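Local coordinates for protein putative N-acetylmuramoyl-L-alanine amidase,autolysin cwp6 (Peptoclostridium difficile, PDB 5J72) that is a zinc-binding cell-wall protein, a putative autolysin that probably cleaves the amide bond between N-acetylmuramoyl and L-alanine in peptidoglycan and carries CWB2 modules that anchor it to the wall, at residues V454-G459 and I497-T502. Sequence-based numbering, arbitrary orientation.
Sequences VVIDPG and INVVMT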
loop_
_atom_site.group_PDB
_atom_site.type_symbol
_atom_site.label_atom_id
_atom_site.label_comp_id
_atom_site.label_asym_id
_atom_site.label_seq_id
_atom_site.Cartn_x
_atom_site.Cartn_y
_atom_site.Cartn_z
ATOM N N VAL A 454 14.523 -11.709 17.857
ATOM C CA VAL A 454 13.993 -11.094 19.082
ATOM C C VAL A 454 12.480 -11.343 19.076
ATOM O O VAL A 454 11.859 -11.325 18.017
ATOM C CB VAL A 454 14.267 -9.573 19.061
ATOM C CG1 VAL A 454 13.554 -8.875 20.197
ATOM C CG2 VAL A 454 15.769 -9.301 19.176
ATOM N N VAL A 455 11.908 -11.571 20.241
ATOM C CA VAL A 455 10.466 -11.688 20.351
ATOM C C VAL A 455 10.060 -10.411 21.044
ATOM O O VAL A 455 10.626 -10.028 22.073
ATOM C CB VAL A 455 10.025 -12.922 21.112
ATOM C CG1 VAL A 455 8.515 -12.842 21.464
ATOM C CG2 VAL A 455 10.294 -14.192 20.291
ATOM N N ILE A 456 9.068 -9.680 20.445
ATOM C CA ILE A 456 8.552 -8.447 21.024
ATOM C C ILE A 456 7.115 -8.770 21.519
ATOM O O ILE A 456 6.323 -9.310 20.759
ATOM C CB ILE A 456 8.500 -7.340 19.935
ATOM C CG1 ILE A 456 9.960 -6.963 19.458
ATOM C CG2 ILE A 456 7.804 -6.115 20.476
ATOM C CD1 ILE A 456 10.795 -6.371 20.670
ATOM N N ASP A 457 6.813 -8.415 22.775
ATOM C CA ASP A 457 5.495 -8.726 23.341
ATOM C C ASP A 457 4.775 -7.484 23.868
ATOM O O ASP A 457 5.078 -6.973 24.951
ATOM C CB ASP A 457 5.732 -9.759 24.499
ATOM C CG ASP A 457 4.474 -10.050 25.311
ATOM O OD1 ASP A 457 3.427 -10.308 24.694
ATOM O OD2 ASP A 457 4.554 -10.004 26.587
ATOM N N PRO A 458 3.825 -6.939 23.122
ATOM C CA PRO A 458 3.024 -5.754 23.540
ATOM C C PRO A 458 2.067 -6.255 24.664
ATOM O O PRO A 458 1.229 -7.108 24.366
ATOM C CB PRO A 458 2.289 -5.341 22.261
ATOM C CG PRO A 458 2.775 -6.264 21.160
ATOM C CD PRO A 458 3.424 -7.446 21.795
ATOM N N GLY A 459 2.172 -5.746 25.889
ATOM C CA GLY A 459 1.387 -6.305 26.990
ATOM C C GLY A 459 -0.106 -6.116 26.808
ATOM O O GLY A 459 -0.532 -5.170 26.141
ATOM N N ILE A 497 17.513 -7.564 12.016
ATOM C CA ILE A 497 17.247 -8.500 13.112
ATOM C C ILE A 497 15.860 -9.125 12.879
ATOM O O ILE A 497 14.951 -8.397 12.526
ATOM C CB ILE A 497 17.348 -7.694 14.477
ATOM C CG1 ILE A 497 18.847 -7.323 14.748
ATOM C CG2 ILE A 497 16.787 -8.545 15.657
ATOM C CD1 ILE A 497 19.111 -6.058 15.620
ATOM N N ASN A 498 15.709 -10.404 13.021
ATOM C CA ASN A 498 14.434 -11.069 12.843
ATOM C C ASN A 498 13.565 -10.807 14.044
ATOM O O ASN A 498 14.051 -10.964 15.158
ATOM C CB ASN A 498 14.633 -12.564 12.734
ATOM C CG ASN A 498 15.571 -12.889 11.609
ATOM O OD1 ASN A 498 16.464 -13.729 11.779
ATOM N ND2 ASN A 498 15.469 -12.200 10.467
ATOM N N VAL A 499 12.288 -10.451 13.833
ATOM C CA VAL A 499 11.412 -10.161 14.948
ATOM C C VAL A 499 10.172 -10.919 14.852
ATOM O O VAL A 499 9.561 -10.941 13.783
ATOM C CB VAL A 499 11.063 -8.658 15.004
ATOM C CG1 VAL A 499 10.215 -8.347 16.252
ATOM C CG2 VAL A 499 12.325 -7.831 15.033
ATOM N N VAL A 500 9.773 -11.575 15.938
ATOM C CA VAL A 500 8.466 -12.228 15.955
ATOM C C VAL A 500 7.640 -11.445 16.991
ATOM O O VAL A 500 8.098 -11.306 18.133
ATOM C CB VAL A 500 8.520 -13.726 16.400
ATOM C CG1 VAL A 500 7.113 -14.271 16.524
ATOM C CG2 VAL A 500 9.332 -14.592 15.399
ATOM N N MET A 501 6.453 -10.960 16.651
ATOM C CA MET A 501 5.663 -10.252 17.656
ATOM C C MET A 501 4.675 -11.239 18.279
ATOM O O MET A 501 4.095 -12.033 17.552
ATOM C CB MET A 501 4.843 -9.117 17.000
ATOM C CG MET A 501 5.730 -8.004 16.353
ATOM S SD MET A 501 4.784 -6.579 15.868
ATOM C CE MET A 501 4.339 -5.910 17.523
ATOM N N THR A 502 4.443 -11.205 19.576
ATOM C CA THR A 502 3.466 -12.150 20.138
ATOM C C THR A 502 2.067 -11.829 19.563
ATOM O O THR A 502 1.285 -12.732 19.329
ATOM C CB THR A 502 3.454 -12.079 21.689
ATOM O OG1 THR A 502 3.246 -10.729 22.073
ATOM C CG2 THR A 502 4.752 -12.586 22.315
#
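V454, V455 and I456 pair in parallel with V499, V500 and M501, joining the first strand, in sequence, of the Amidase_3 mixed six-stranded sheet to its edge strand 498-501; helix 477-494 makes the crossover between them, a β-α-β unit. Four backbone bonds hold the pair: V454 N donates to N498 O (2.8 Å) at one end and T502 N to I456 O (2.9 Å) at the other. Packing is tight on the face of I456 and V499, turned to helix 477-494: with V499 CG1 anti to its backbone N (chi1 -176°), this methyl meets I456 CG1 at 3.5 Å, and A485 and T488 of the helix also touch I456. Farther along, M501, bent at chi3, sets CE 4.0 Å from P458 CG, the two side chains crossing nearly at right angles. Between V455 and V500, on the other face, the side chains are looser, V455 CG2 coming only to 4.3 Å from V500 CB, whereas V455 CG1 touches T502 CG2 at 3.9 Å; V500 is partly exposed although I521 of helix 511-521 touches both valines. N498, at the start of the edge strand, is partly exposed too, its amide leading away. Near the zinc end, both carboxylate oxygens of D457 have partners: R514 forms a salt bridge to OD1, S528 OG is hydrogen-bonded to OD2, and the side chain lies about 5 Å from that of the zinc ligand H530. T502 OG1 donates to the anti lone pair of D457 OD1 at 2.7 Å.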